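Long-range contacts in sgbp-b (Bacteroides uniformis, PDB 7K44), which probably binds xyloglucan at the surface of a human gut bacterium, encoded in a locus for using that polysaccharide: residues G186-A191 / P202-L207; E208-N213 / F377-V382; G218-G223 / G259-G264; A265-D270 / D356-Q361; S281-Q286 / I336-L341. One frame throughout, in Å; residues are numbered along the deposited sequence.

Contact 1 (G186-A191 / P202-L207); sequences GTCSLA and PGFYPL
The backbone of C188 is gripped from both ends by that of F204: C188 N donates to F204 O over 2.8 Å in a nearly straight bond (163°), and C188 O takes back the N-H of F204 at a more bent 131°. This antiparallel hydrogen-bonded pair closes the open end of the hairpin formed by strands 188-194 and 197-204, in the range of the IPT/TIG domain. G203 and F204 both face C188, a G1 beta bulge, and the positive phi of G203 suits a glycine. The F204 ring is carried toward L190 by a chi1 of -170°, which sets CG opposite the backbone N; L190 CB lies over one face, 4.0 Å from the ring centroid, as a CH-pi contact. The sulfur of C188 comes instead to the ring edge, SG standing 4.1 Å from F204 CD2. M157 and P136 also touch this phenylalanine. Beyond the bulge the two segments are joined by weaker means: T187 CA-H points at F204 O across 3.3 Å, while T187 OG1 rests 3.3 Å from P206 CA and hydrogen-bonds E208 OE1. Two backbone bonds thus fix the register, the buried F204 ring packs against L190 and C188, and the threonine hydroxyl ties the open end of the hairpin to the 3-10 turn at 208-209.

Contact 2 (E208-N213 / F377-V382); sequences ENIVLN and FDNFRV. With CA (calcium ion), chain B.
L212 and F380 lie side by side and point the same way, L212 CD2 coming within 3.7 Å of F380 CD1 at an oblique angle to the ring. Between their backbones, F380 N donates to L212 O over 2.9 Å, and the same carbonyl oxygen sits at the edge of the phenyl ring, in its plane. V211 and L212 both face F380, a classic beta bulge: V211 N donates to F380 O, and L212 N adds a weak bond to that oxygen. On the other face of the strand, I210 lays CD1 against the backbone of N379, 3.6 Å from its C atom. V211 CG1 meets V382 CG2 obliquely. N209 turns its amide toward the strand, with CG beside the backbone N (chi1 -64°), and ND2 donates to V382 O at 2.9 Å, each group lying close to the plane of the other. V382 N donates in return to N209 O, so two bonds join N209 and V382. With the amide cut back to an alanine, V382 O would probably lose its side-chain donor, and only the backbone bond from V382 N to N209 O would remain here. At the far end the calcium ion joins the segments, bound by N213 O at 2.4 Å and by both carboxylate oxygens of D378; water 2, D215, D241 and K243 complete the site. R381 NH2 reaches back to N379 O and forms a salt bridge with E288. Strand 371-384 pairs with 210-212 and with 283-291, and F380 packs on L358 and L360 of strand 357-364 in the opposing sheet.

Contact 3 (G218-G223 / G259-G264); sequences GWFSWG and GQLQNG
Two tryptophans lie flat on the strand they pair with. The six-membered ring of W222 takes Q262 CG over its centre, a CH-pi contact of 3.6 Å to the centroid, and W219 receives G264 CA in the same way at 3.7 Å. Both indoles have CG set between the backbone N and the carbonyl carbon (chi1 66° in W219 and 60° in W222), which folds them across the neighbouring strand. A side chain at G264 would run into the W219 ring, so the bare CA is what allows so close an approach. Beneath the rings, W219 and G264 exchange two backbone bonds, and W222 O accepts from Q262 N at 2.9 Å. Strand 219-222 is an outermost strand of a five-stranded antiparallel sheet, and its register with 255-264 shifts by one at a classic beta bulge: S221 N and W222 N both donate to Q262 O, the first at 2.8 Å. F220 faces the other way, its CE1 3.8 Å from L261 CD2 and its edge near N263 OD1, and its ring stacks with Y245. Replacing it with a serine would probably open a gap beside L261 and leave the Y245 ring without its stacking partner. Farther out, the amide of Q262 is held by a hydrogen bond from Q361 NE2 to its OE1, while N263 is fixed by Y214 OH at OD1 and by L358 O at ND2.

Contact 4 (A265-D270 / D356-Q361); sequences AVWGID and DELALQ
W267 reaches across to D356 from the irregular chain that leaves strand 255-264, and meets the start of strand 357-364 where the five-stranded antiparallel sheet of the glycan-binding domain ends. From CB, which points toward the strand, the side chain turns with CG beside the backbone N (chi1 -56°) and carries the indole in with its pyrrole edge leading. CD1 comes 4.0 Å from D356 CA, which lies at the ring edge in its plane. NE1, the next atom round, donates to D356 O over 2.9 Å. The bond is fairly straight at the hydrogen (156°), yet it reaches the carbonyl from above its plane and off the lone-pair directions. Going on round the six-membered ring, CZ2 passes 3.8 Å from E357 O, again at the edge, and CH2, the outermost atom, meets L358 CD1 at 4.1 Å, the two side chains crossing at about a right angle. One face of the indole is lined by A265 CB of its own segment, which also touches L358 CB. F350 adds an edge-to-face ring contact, and V382 of strand 371-384 packs on the indole as well, so the tryptophan is wedged between the loop, a neighbouring helix and the opposing sheet. Its main-chain oxygen has a partner too, in Q351 NE2. D356 O is thus held by two donors, a backbone N-H and an indole N-H, which approach from opposite faces of its carbonyl plane: A265 N supplies the second bond, at 3.0 Å and 164°.

Contact 5 (S281-Q286 / I336-L341); sequences SELALQ and IPLSEL
L338 turns CG anti to its backbone N (chi1 -164°) while L283 keeps its own CG beside the backbone N (chi1 -67°), and these settings lay the two leucines side by side, pointing the same way, with L338 CD2 3.9 Å from L283 CB and almost as near to CD1 of the same residue. The backbone below them is joined at the same place: L338 N donates to L283 O in a very straight bond, 2.9 Å long with 170° at the hydrogen, although the donor lies well out of the carbonyl plane. The same oxygen also takes a bond from water 3, which accepts from S339 N and so bridges the strand to the short 3-10 turn at 338-340. One step along, L285 and I336 form an antiparallel hydrogen-bonded pair, L285 N giving to I336 O and I336 N to L285 O, both at 2.8 Å. Between the two sets of bonds, A284 CA-H faces I336 O across 3.3 Å. The turn then brings L341 back over the strand, where its CD1 touches L285 CD2 at 4.0 Å, the two side chains crossing at about a right angle. Chain direction therefore changes just where the strand pairing stops, and the leucines of the turn are folded inward as it does. Strand 331-337 borders 283-291 on one side, and 371-384 pairs with 283-291 through backbone bonds between A284 and V383 and between Q286 and R381. L338 and L341 both pack on L305 of strand 300-305, which belongs to the five-stranded sheet across the core.

In the fold
Contacts 2 to 5 build one beta-rich domain, while contact 1 belongs to the hairpin of strands 188-194 and 197-204 and meets contact 2 through T187 OG1 and E208 OE1, 2.7 Å apart, the two centres being 14 Å apart. Contact 2 touches all four of the others. Its V211 O meets V266 N of contact 4 at 2.8 Å, its R381 N meets Q286 O of contact 5 at 2.8 Å, and its L212 packs on contact 3. Contacts 3 and 4 share a sheet, L261 N and L360 O standing 2.9 Å apart. The calcium ion is bound within contact 2; G218 of contact 3 is about 10 Å from it and the side chain of L207 of contact 1 about 9 Å.

Contact 1 (G186-A191 / P202-L207)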
# COMPACT_ATOMS: atom_id res chain seq x y z
N GLY A 186 -3.29 -10.72 15.82
CA GLY A 186 -1.85 -10.75 15.78
C GLY A 186 -1.35 -11.01 14.37
O GLY A 186 -2.13 -10.97 13.41
N THR A 187 -0.05 -11.27 14.27
CA THR A 187 0.58 -11.47 12.96
C THR A 187 -0.18 -12.52 12.16
O THR A 187 -0.47 -13.60 12.67
CB THR A 187 2.04 -11.90 13.13
OG1 THR A 187 2.76 -10.92 13.89
CG2 THR A 187 2.71 -12.06 11.75
N CYS A 188 -0.51 -12.18 10.92
CA CYS A 188 -1.25 -13.10 10.07
C CYS A 188 -0.88 -12.81 8.63
O CYS A 188 0.09 -12.10 8.34
CB CYS A 188 -2.76 -12.91 10.30
SG CYS A 188 -3.29 -11.18 10.06
N SER A 189 -1.65 -13.38 7.70
CA SER A 189 -1.48 -13.12 6.27
C SER A 189 -2.64 -12.26 5.79
O SER A 189 -3.79 -12.53 6.13
CB SER A 189 -1.46 -14.43 5.47
OG SER A 189 -0.23 -15.12 5.63
N LEU A 190 -2.31 -11.22 5.04
CA LEU A 190 -3.30 -10.54 4.21
C LEU A 190 -3.49 -11.35 2.94
O LEU A 190 -2.51 -11.72 2.28
CB LEU A 190 -2.78 -9.15 3.85
CG LEU A 190 -3.57 -8.38 2.80
CD1 LEU A 190 -4.95 -8.02 3.34
CD2 LEU A 190 -2.80 -7.13 2.35
N ALA A 191 -4.73 -11.65 2.60
CA ALA A 191 -5.01 -12.51 1.45
C ALA A 191 -6.11 -11.88 0.61
O ALA A 191 -7.17 -11.52 1.14
CB ALA A 191 -5.44 -13.91 1.90
N PRO A 202 2.47 -12.46 3.96
CA PRO A 202 2.73 -12.86 5.35
C PRO A 202 3.29 -11.69 6.14
O PRO A 202 3.73 -10.67 5.59
CB PRO A 202 3.77 -13.96 5.20
CG PRO A 202 4.52 -13.57 3.96
CD PRO A 202 3.51 -12.94 3.04
N GLY A 203 3.29 -11.85 7.46
CA GLY A 203 3.81 -10.79 8.32
C GLY A 203 2.87 -9.63 8.52
O GLY A 203 3.28 -8.61 9.08
N PHE A 204 1.63 -9.75 8.08
CA PHE A 204 0.67 -8.66 8.19
C PHE A 204 0.20 -8.49 9.64
O PHE A 204 0.09 -9.45 10.40
CB PHE A 204 -0.52 -8.94 7.27
CG PHE A 204 -1.46 -7.79 7.12
CD1 PHE A 204 -1.11 -6.69 6.36
CD2 PHE A 204 -2.70 -7.83 7.73
CE1 PHE A 204 -1.99 -5.62 6.23
CE2 PHE A 204 -3.57 -6.77 7.61
CZ PHE A 204 -3.22 -5.67 6.85
N TYR A 205 -0.06 -7.24 10.02
CA TYR A 205 -0.52 -6.90 11.36
C TYR A 205 0.35 -7.44 12.50
O TYR A 205 -0.13 -8.17 13.38
CB TYR A 205 -1.98 -7.29 11.57
CG TYR A 205 -2.75 -6.16 12.20
CD1 TYR A 205 -3.23 -5.09 11.44
CD2 TYR A 205 -2.96 -6.13 13.57
CE1 TYR A 205 -3.92 -4.04 12.04
CE2 TYR A 205 -3.64 -5.08 14.18
CZ TYR A 205 -4.12 -4.04 13.40
OH TYR A 205 -4.79 -3.00 14.00
N PRO A 206 1.65 -7.07 12.53
CA PRO A 206 2.62 -7.64 13.49
C PRO A 206 2.51 -7.05 14.89
O PRO A 206 3.42 -6.39 15.43
CB PRO A 206 3.96 -7.33 12.82
CG PRO A 206 3.71 -6.06 12.09
CD PRO A 206 2.29 -6.14 11.58
N LEU A 207 1.37 -7.31 15.53
CA LEU A 207 1.14 -6.78 16.87
C LEU A 207 2.16 -7.27 17.88
O LEU A 207 2.50 -6.55 18.83
CB LEU A 207 -0.26 -7.16 17.36
CG LEU A 207 -1.43 -6.44 16.71
CD1 LEU A 207 -2.73 -6.93 17.31
CD2 LEU A 207 -1.26 -4.94 16.92

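Contact 2 (E208-N213 / F377-V382)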
# COMPACT_ATOMS: atom_id res chain seq x y z
N GLU A 208 2.65 -8.50 17.71
CA GLU A 208 3.63 -9.05 18.63
C GLU A 208 4.94 -8.27 18.60
O GLU A 208 5.73 -8.37 19.54
CB GLU A 208 3.88 -10.52 18.27
CG GLU A 208 2.69 -11.44 18.55
CD GLU A 208 1.73 -11.57 17.37
OE1 GLU A 208 1.84 -10.78 16.40
OE2 GLU A 208 0.86 -12.47 17.40
N ASN A 209 5.18 -7.50 17.54
CA ASN A 209 6.41 -6.75 17.36
C ASN A 209 6.30 -5.30 17.81
O ASN A 209 7.27 -4.55 17.65
CB ASN A 209 6.85 -6.81 15.90
CG ASN A 209 7.19 -8.22 15.45
OD1 ASN A 209 6.33 -9.11 15.47
ND2 ASN A 209 8.44 -8.43 15.06
N ILE A 210 5.17 -4.91 18.39
CA ILE A 210 4.98 -3.55 18.88
C ILE A 210 5.84 -3.31 20.11
O ILE A 210 5.84 -4.12 21.05
CB ILE A 210 3.49 -3.32 19.20
CG1 ILE A 210 2.67 -3.20 17.92
CG2 ILE A 210 3.29 -2.08 20.07
CD1 ILE A 210 2.85 -1.85 17.21
N VAL A 211 6.58 -2.20 20.10
CA VAL A 211 7.40 -1.78 21.25
C VAL A 211 6.83 -0.55 21.95
O VAL A 211 7.25 -0.25 23.09
CB VAL A 211 8.87 -1.56 20.86
CG1 VAL A 211 9.44 -2.82 20.23
CG2 VAL A 211 9.02 -0.36 19.92
N LEU A 212 5.90 0.16 21.33
CA LEU A 212 5.30 1.35 21.94
C LEU A 212 3.99 1.63 21.23
O LEU A 212 3.97 1.87 20.02
CB LEU A 212 6.22 2.56 21.81
CG LEU A 212 5.62 3.90 22.24
CD1 LEU A 212 5.28 3.91 23.75
CD2 LEU A 212 6.54 5.05 21.93
N ASN A 213 2.89 1.61 21.98
CA ASN A 213 1.60 1.95 21.40
C ASN A 213 0.77 2.91 22.24
O ASN A 213 -0.37 3.19 21.88
CB ASN A 213 0.77 0.71 21.01
CG ASN A 213 0.30 -0.09 22.21
OD1 ASN A 213 0.43 0.34 23.36
ND2 ASN A 213 -0.25 -1.26 21.93
N PHE A 377 1.39 10.14 16.00
CA PHE A 377 2.27 8.98 15.94
C PHE A 377 1.70 7.85 16.79
O PHE A 377 1.18 8.09 17.88
CB PHE A 377 3.65 9.34 16.53
CG PHE A 377 4.38 10.40 15.78
CD1 PHE A 377 4.19 11.74 16.05
CD2 PHE A 377 5.29 10.04 14.78
CE1 PHE A 377 4.89 12.71 15.35
CE2 PHE A 377 5.98 11.01 14.08
CZ PHE A 377 5.77 12.34 14.35
N ASP A 378 1.86 6.61 16.32
CA ASP A 378 1.40 5.45 17.07
C ASP A 378 2.07 4.20 16.54
O ASP A 378 2.66 4.18 15.45
CB ASP A 378 -0.13 5.32 16.96
CG ASP A 378 -0.78 4.56 18.13
OD1 ASP A 378 -0.11 4.01 19.04
OD2 ASP A 378 -2.03 4.52 18.11
N ASN A 379 1.95 3.13 17.32
CA ASN A 379 2.24 1.77 16.87
C ASN A 379 3.67 1.60 16.35
O ASN A 379 3.89 1.19 15.21
CB ASN A 379 1.21 1.29 15.85
CG ASN A 379 -0.10 0.89 16.50
OD1 ASN A 379 -0.13 0.58 17.69
ND2 ASN A 379 -1.18 0.88 15.72
N PHE A 380 4.65 1.91 17.21
CA PHE A 380 6.04 1.65 16.87
C PHE A 380 6.31 0.15 17.01
O PHE A 380 6.00 -0.45 18.05
CB PHE A 380 6.98 2.45 17.77
CG PHE A 380 6.86 3.94 17.61
CD1 PHE A 380 5.88 4.65 18.28
CD2 PHE A 380 7.75 4.63 16.81
CE1 PHE A 380 5.77 6.03 18.15
CE2 PHE A 380 7.66 6.01 16.67
CZ PHE A 380 6.66 6.71 17.33
N ARG A 381 6.88 -0.45 15.97
CA ARG A 381 7.19 -1.87 15.95
C ARG A 381 8.55 -2.08 15.32
O ARG A 381 9.02 -1.25 14.55
CB ARG A 381 6.13 -2.70 15.21
CG ARG A 381 5.90 -2.32 13.74
CD ARG A 381 4.69 -1.42 13.57
NE ARG A 381 4.29 -1.25 12.17
CZ ARG A 381 3.43 -0.33 11.75
NH1 ARG A 381 3.11 -0.24 10.45
NH2 ARG A 381 2.87 0.50 12.64
N VAL A 382 9.21 -3.18 15.69
CA VAL A 382 10.47 -3.59 15.08
C VAL A 382 10.19 -4.84 14.26
O VAL A 382 9.75 -5.86 14.81
CB VAL A 382 11.57 -3.86 16.12
CG1 VAL A 382 12.84 -4.32 15.39
CG2 VAL A 382 11.84 -2.62 16.96
CA CA B . -2.24 3.49 20.35
O HOH W 1 -0.53 -1.91 19.07
O HOH W 2 -2.02 1.27 19.44

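Contact 3 (G218-G223 / G259-G264)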
# COMPACT_ATOMS: atom_id res chain seq x y z
N GLY A 218 4.53 0.14 26.50
CA GLY A 218 5.33 1.33 26.61
C GLY A 218 4.58 2.49 27.23
O GLY A 218 3.43 2.39 27.66
N TRP A 219 5.27 3.63 27.28
CA TRP A 219 4.70 4.79 27.94
C TRP A 219 5.35 6.07 27.42
O TRP A 219 6.51 6.08 26.99
CB TRP A 219 4.86 4.69 29.46
CG TRP A 219 6.30 4.73 29.95
CD1 TRP A 219 7.00 5.84 30.34
CD2 TRP A 219 7.20 3.62 30.08
NE1 TRP A 219 8.28 5.48 30.71
CE2 TRP A 219 8.42 4.13 30.56
CE3 TRP A 219 7.08 2.25 29.85
CZ2 TRP A 219 9.53 3.31 30.79
CZ3 TRP A 219 8.18 1.44 30.08
CH2 TRP A 219 9.39 1.97 30.54
N PHE A 220 4.60 7.16 27.50
CA PHE A 220 5.16 8.49 27.28
C PHE A 220 5.89 8.95 28.53
O PHE A 220 5.42 8.77 29.66
CB PHE A 220 4.01 9.46 26.94
CG PHE A 220 4.46 10.86 26.65
CD1 PHE A 220 5.10 11.17 25.47
CD2 PHE A 220 4.22 11.90 27.55
CE1 PHE A 220 5.52 12.46 25.18
CE2 PHE A 220 4.64 13.19 27.25
CZ PHE A 220 5.28 13.46 26.07
N SER A 221 7.07 9.56 28.35
CA SER A 221 7.87 10.07 29.45
C SER A 221 7.81 11.58 29.55
O SER A 221 7.45 12.13 30.60
CB SER A 221 9.33 9.60 29.29
OG SER A 221 10.07 9.95 30.45
N TRP A 222 8.12 12.29 28.47
CA TRP A 222 8.04 13.74 28.46
C TRP A 222 8.20 14.23 27.03
O TRP A 222 8.62 13.49 26.13
CB TRP A 222 9.11 14.40 29.35
CG TRP A 222 10.55 14.09 28.99
CD1 TRP A 222 11.26 12.98 29.33
CD2 TRP A 222 11.46 14.94 28.29
NE1 TRP A 222 12.55 13.07 28.87
CE2 TRP A 222 12.69 14.26 28.21
CE3 TRP A 222 11.34 16.19 27.67
CZ2 TRP A 222 13.80 14.80 27.54
CZ3 TRP A 222 12.43 16.72 27.02
CH2 TRP A 222 13.64 16.03 26.96
N GLY A 223 7.90 15.50 26.83
CA GLY A 223 8.17 16.12 25.56
C GLY A 223 7.45 17.43 25.31
O GLY A 223 6.27 17.58 25.65
N GLY A 259 9.84 20.38 19.70
CA GLY A 259 8.91 19.29 20.00
C GLY A 259 9.66 17.99 20.25
O GLY A 259 10.66 17.71 19.58
N GLN A 260 9.17 17.21 21.21
CA GLN A 260 9.76 15.90 21.46
C GLN A 260 8.69 14.91 21.88
O GLN A 260 7.72 15.28 22.56
CB GLN A 260 10.81 15.91 22.58
CG GLN A 260 11.94 16.91 22.42
CD GLN A 260 11.57 18.29 22.94
OE1 GLN A 260 10.88 18.42 23.95
NE2 GLN A 260 12.02 19.32 22.24
N LEU A 261 8.89 13.66 21.51
CA LEU A 261 8.21 12.52 22.12
C LEU A 261 9.32 11.67 22.72
O LEU A 261 10.07 11.00 21.98
CB LEU A 261 7.42 11.71 21.11
CG LEU A 261 6.26 12.39 20.41
CD1 LEU A 261 5.59 11.39 19.44
CD2 LEU A 261 5.25 12.90 21.42
N GLN A 262 9.49 11.72 24.04
CA GLN A 262 10.49 10.92 24.72
C GLN A 262 9.70 9.84 25.44
O GLN A 262 8.89 10.14 26.31
CB GLN A 262 11.31 11.76 25.71
CG GLN A 262 11.84 13.05 25.09
CD GLN A 262 13.09 12.85 24.23
OE1 GLN A 262 13.18 13.43 23.16
NE2 GLN A 262 14.03 12.05 24.70
N ASN A 263 9.92 8.59 25.05
CA ASN A 263 9.04 7.50 25.42
C ASN A 263 9.85 6.36 26.00
O ASN A 263 11.00 6.14 25.63
CB ASN A 263 8.33 6.91 24.17
CG ASN A 263 7.74 7.98 23.26
OD1 ASN A 263 6.65 8.52 23.52
ND2 ASN A 263 8.44 8.29 22.16
N GLY A 264 9.22 5.59 26.90
CA GLY A 264 9.76 4.31 27.28
C GLY A 264 9.15 3.22 26.40
O GLY A 264 7.93 3.09 26.30

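Contact 4 (A265-D270 / D356-Q361)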
# COMPACT_ATOMS: atom_id res chain seq x y z
N ALA A 265 10.00 2.45 25.72
CA ALA A 265 9.52 1.37 24.88
C ALA A 265 9.78 0.03 25.56
O ALA A 265 10.59 -0.08 26.49
CB ALA A 265 10.21 1.41 23.51
N VAL A 266 9.07 -1.00 25.10
CA VAL A 266 9.20 -2.36 25.62
C VAL A 266 9.83 -3.19 24.52
O VAL A 266 9.17 -3.56 23.54
CB VAL A 266 7.86 -2.93 26.07
CG1 VAL A 266 8.04 -4.38 26.52
CG2 VAL A 266 7.27 -2.09 27.16
N TRP A 267 11.11 -3.51 24.67
CA TRP A 267 11.85 -4.13 23.58
C TRP A 267 11.84 -5.65 23.61
O TRP A 267 12.38 -6.28 22.69
CB TRP A 267 13.29 -3.60 23.55
CG TRP A 267 13.37 -2.10 23.45
CD1 TRP A 267 13.54 -1.22 24.49
CD2 TRP A 267 13.25 -1.31 22.26
NE1 TRP A 267 13.54 0.07 24.02
CE2 TRP A 267 13.38 0.04 22.65
CE3 TRP A 267 13.05 -1.61 20.91
CZ2 TRP A 267 13.32 1.09 21.74
CZ3 TRP A 267 12.99 -0.56 20.00
CH2 TRP A 267 13.13 0.78 20.42
N GLY A 268 11.22 -6.26 24.61
CA GLY A 268 11.27 -7.71 24.76
C GLY A 268 10.28 -8.47 23.89
O GLY A 268 9.41 -9.17 24.40
N ILE A 269 10.43 -8.34 22.57
CA ILE A 269 9.52 -9.02 21.65
C ILE A 269 9.69 -10.54 21.77
O ILE A 269 10.81 -11.05 21.88
CB ILE A 269 9.80 -8.54 20.21
CG1 ILE A 269 9.40 -7.06 20.06
CG2 ILE A 269 9.05 -9.40 19.19
CD1 ILE A 269 9.97 -6.40 18.82
N ASP A 270 8.56 -11.25 21.79
CA ASP A 270 8.55 -12.71 21.80
C ASP A 270 9.46 -13.25 20.70
O ASP A 270 9.35 -12.84 19.54
CB ASP A 270 7.10 -13.16 21.56
CG ASP A 270 6.93 -14.67 21.57
OD1 ASP A 270 7.92 -15.43 21.58
OD2 ASP A 270 5.75 -15.11 21.56
N ASP A 356 15.89 2.06 27.76
CA ASP A 356 14.67 1.66 27.07
C ASP A 356 14.07 2.74 26.19
O ASP A 356 13.01 2.50 25.59
CB ASP A 356 13.61 1.17 28.08
CG ASP A 356 13.22 2.24 29.09
OD1 ASP A 356 13.28 3.45 28.77
OD2 ASP A 356 12.87 1.89 30.24
N GLU A 357 14.70 3.91 26.07
CA GLU A 357 14.03 5.05 25.47
C GLU A 357 13.87 4.90 23.95
O GLU A 357 14.71 4.33 23.25
CB GLU A 357 14.80 6.33 25.77
CG GLU A 357 14.07 7.61 25.34
CD GLU A 357 14.81 8.86 25.77
OE1 GLU A 357 15.95 9.07 25.31
OE2 GLU A 357 14.27 9.61 26.60
N LEU A 358 12.76 5.44 23.45
CA LEU A 358 12.52 5.67 22.03
C LEU A 358 12.22 7.16 21.93
O LEU A 358 11.25 7.63 22.52
CB LEU A 358 11.34 4.81 21.58
CG LEU A 358 11.04 4.69 20.08
CD1 LEU A 358 10.14 3.49 19.81
CD2 LEU A 358 10.40 5.94 19.54
N ALA A 359 13.08 7.91 21.25
CA ALA A 359 12.97 9.36 21.20
C ALA A 359 12.82 9.89 19.78
O ALA A 359 13.53 9.46 18.86
CB ALA A 359 14.17 10.04 21.86
N LEU A 360 11.91 10.86 19.61
CA LEU A 360 11.73 11.62 18.39
C LEU A 360 11.76 13.10 18.75
O LEU A 360 11.10 13.51 19.71
CB LEU A 360 10.39 11.32 17.70
CG LEU A 360 10.09 9.89 17.25
CD1 LEU A 360 9.46 9.11 18.39
CD2 LEU A 360 9.15 9.94 16.06
N GLN A 361 12.52 13.90 18.01
CA GLN A 361 12.60 15.33 18.29
C GLN A 361 12.51 16.14 17.01
O GLN A 361 13.22 15.85 16.04
CB GLN A 361 13.90 15.68 19.02
CG GLN A 361 14.13 14.86 20.25
CD GLN A 361 15.38 15.27 21.00
OE1 GLN A 361 16.25 15.94 20.45
NE2 GLN A 361 15.46 14.88 22.28

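Contact 5 (S281-Q286 / I336-L341)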
# COMPACT_ATOMS: atom_id res chain seq x y z
N SER A 281 20.74 -5.26 10.53
CA SER A 281 20.68 -4.83 9.14
C SER A 281 19.42 -5.30 8.43
O SER A 281 19.10 -4.78 7.36
CB SER A 281 21.90 -5.38 8.39
OG SER A 281 21.81 -6.79 8.31
N GLU A 282 18.72 -6.30 8.97
CA GLU A 282 17.51 -6.83 8.35
C GLU A 282 16.24 -6.30 8.99
O GLU A 282 15.14 -6.75 8.64
CB GLU A 282 17.54 -8.36 8.36
CG GLU A 282 18.77 -8.92 7.63
CD GLU A 282 18.88 -10.44 7.68
OE1 GLU A 282 18.04 -11.10 8.33
OE2 GLU A 282 19.82 -10.98 7.05
N LEU A 283 16.35 -5.34 9.91
CA LEU A 283 15.21 -4.90 10.70
C LEU A 283 14.96 -3.41 10.48
O LEU A 283 15.86 -2.65 10.14
CB LEU A 283 15.45 -5.14 12.19
CG LEU A 283 15.52 -6.61 12.63
CD1 LEU A 283 16.03 -6.71 14.07
CD2 LEU A 283 14.18 -7.30 12.46
N ALA A 284 13.71 -2.99 10.73
CA ALA A 284 13.33 -1.59 10.66
C ALA A 284 12.53 -1.22 11.91
O ALA A 284 11.78 -2.05 12.44
CB ALA A 284 12.47 -1.26 9.44
N LEU A 285 12.71 0.01 12.36
CA LEU A 285 11.75 0.64 13.26
C LEU A 285 10.64 1.24 12.41
O LEU A 285 10.90 2.07 11.54
CB LEU A 285 12.41 1.73 14.11
CG LEU A 285 11.42 2.44 15.05
CD1 LEU A 285 11.06 1.51 16.18
CD2 LEU A 285 12.03 3.72 15.58
N GLN A 286 9.41 0.80 12.65
CA GLN A 286 8.30 1.12 11.76
C GLN A 286 7.17 1.67 12.62
O GLN A 286 6.97 1.21 13.74
CB GLN A 286 7.88 -0.17 11.05
CG GLN A 286 6.76 -0.05 10.06
CD GLN A 286 6.50 -1.38 9.38
OE1 GLN A 286 5.68 -2.18 9.84
NE2 GLN A 286 7.21 -1.63 8.28
N ILE A 336 12.22 3.13 9.27
CA ILE A 336 13.61 3.58 9.34
C ILE A 336 14.48 2.36 9.60
O ILE A 336 14.21 1.60 10.54
CB ILE A 336 13.79 4.62 10.46
CG1 ILE A 336 12.95 5.86 10.15
CG2 ILE A 336 15.27 4.96 10.65
CD1 ILE A 336 13.24 7.01 11.04
N PRO A 337 15.52 2.12 8.80
CA PRO A 337 16.34 0.92 9.03
C PRO A 337 16.95 0.97 10.42
O PRO A 337 17.50 1.99 10.84
CB PRO A 337 17.41 1.02 7.94
CG PRO A 337 16.78 1.87 6.86
CD PRO A 337 15.97 2.89 7.63
N LEU A 338 16.86 -0.15 11.13
CA LEU A 338 17.37 -0.20 12.49
C LEU A 338 18.88 -0.00 12.52
O LEU A 338 19.43 0.52 13.50
CB LEU A 338 16.97 -1.50 13.18
CG LEU A 338 17.08 -1.55 14.70
CD1 LEU A 338 16.17 -0.49 15.35
CD2 LEU A 338 16.73 -2.94 15.19
N SER A 339 19.57 -0.41 11.45
CA SER A 339 21.01 -0.19 11.39
C SER A 339 21.38 1.29 11.29
O SER A 339 22.55 1.62 11.48
CB SER A 339 21.64 -1.00 10.25
OG SER A 339 21.17 -0.57 8.99
N GLU A 340 20.42 2.18 10.99
CA GLU A 340 20.67 3.62 11.04
C GLU A 340 20.49 4.18 12.44
O GLU A 340 20.74 5.37 12.66
CB GLU A 340 19.74 4.38 10.09
CG GLU A 340 19.95 4.11 8.59
CD GLU A 340 21.18 4.79 8.01
OE1 GLU A 340 21.91 5.50 8.74
OE2 GLU A 340 21.41 4.62 6.79
N LEU A 341 20.06 3.35 13.39
CA LEU A 341 19.73 3.81 14.73
C LEU A 341 20.50 3.11 15.83
O LEU A 341 20.52 3.61 16.96
CB LEU A 341 18.24 3.60 15.01
CG LEU A 341 17.27 4.44 14.20
CD1 LEU A 341 15.86 3.87 14.31
CD2 LEU A 341 17.34 5.87 14.71
O HOH W 3 18.58 -2.02 9.18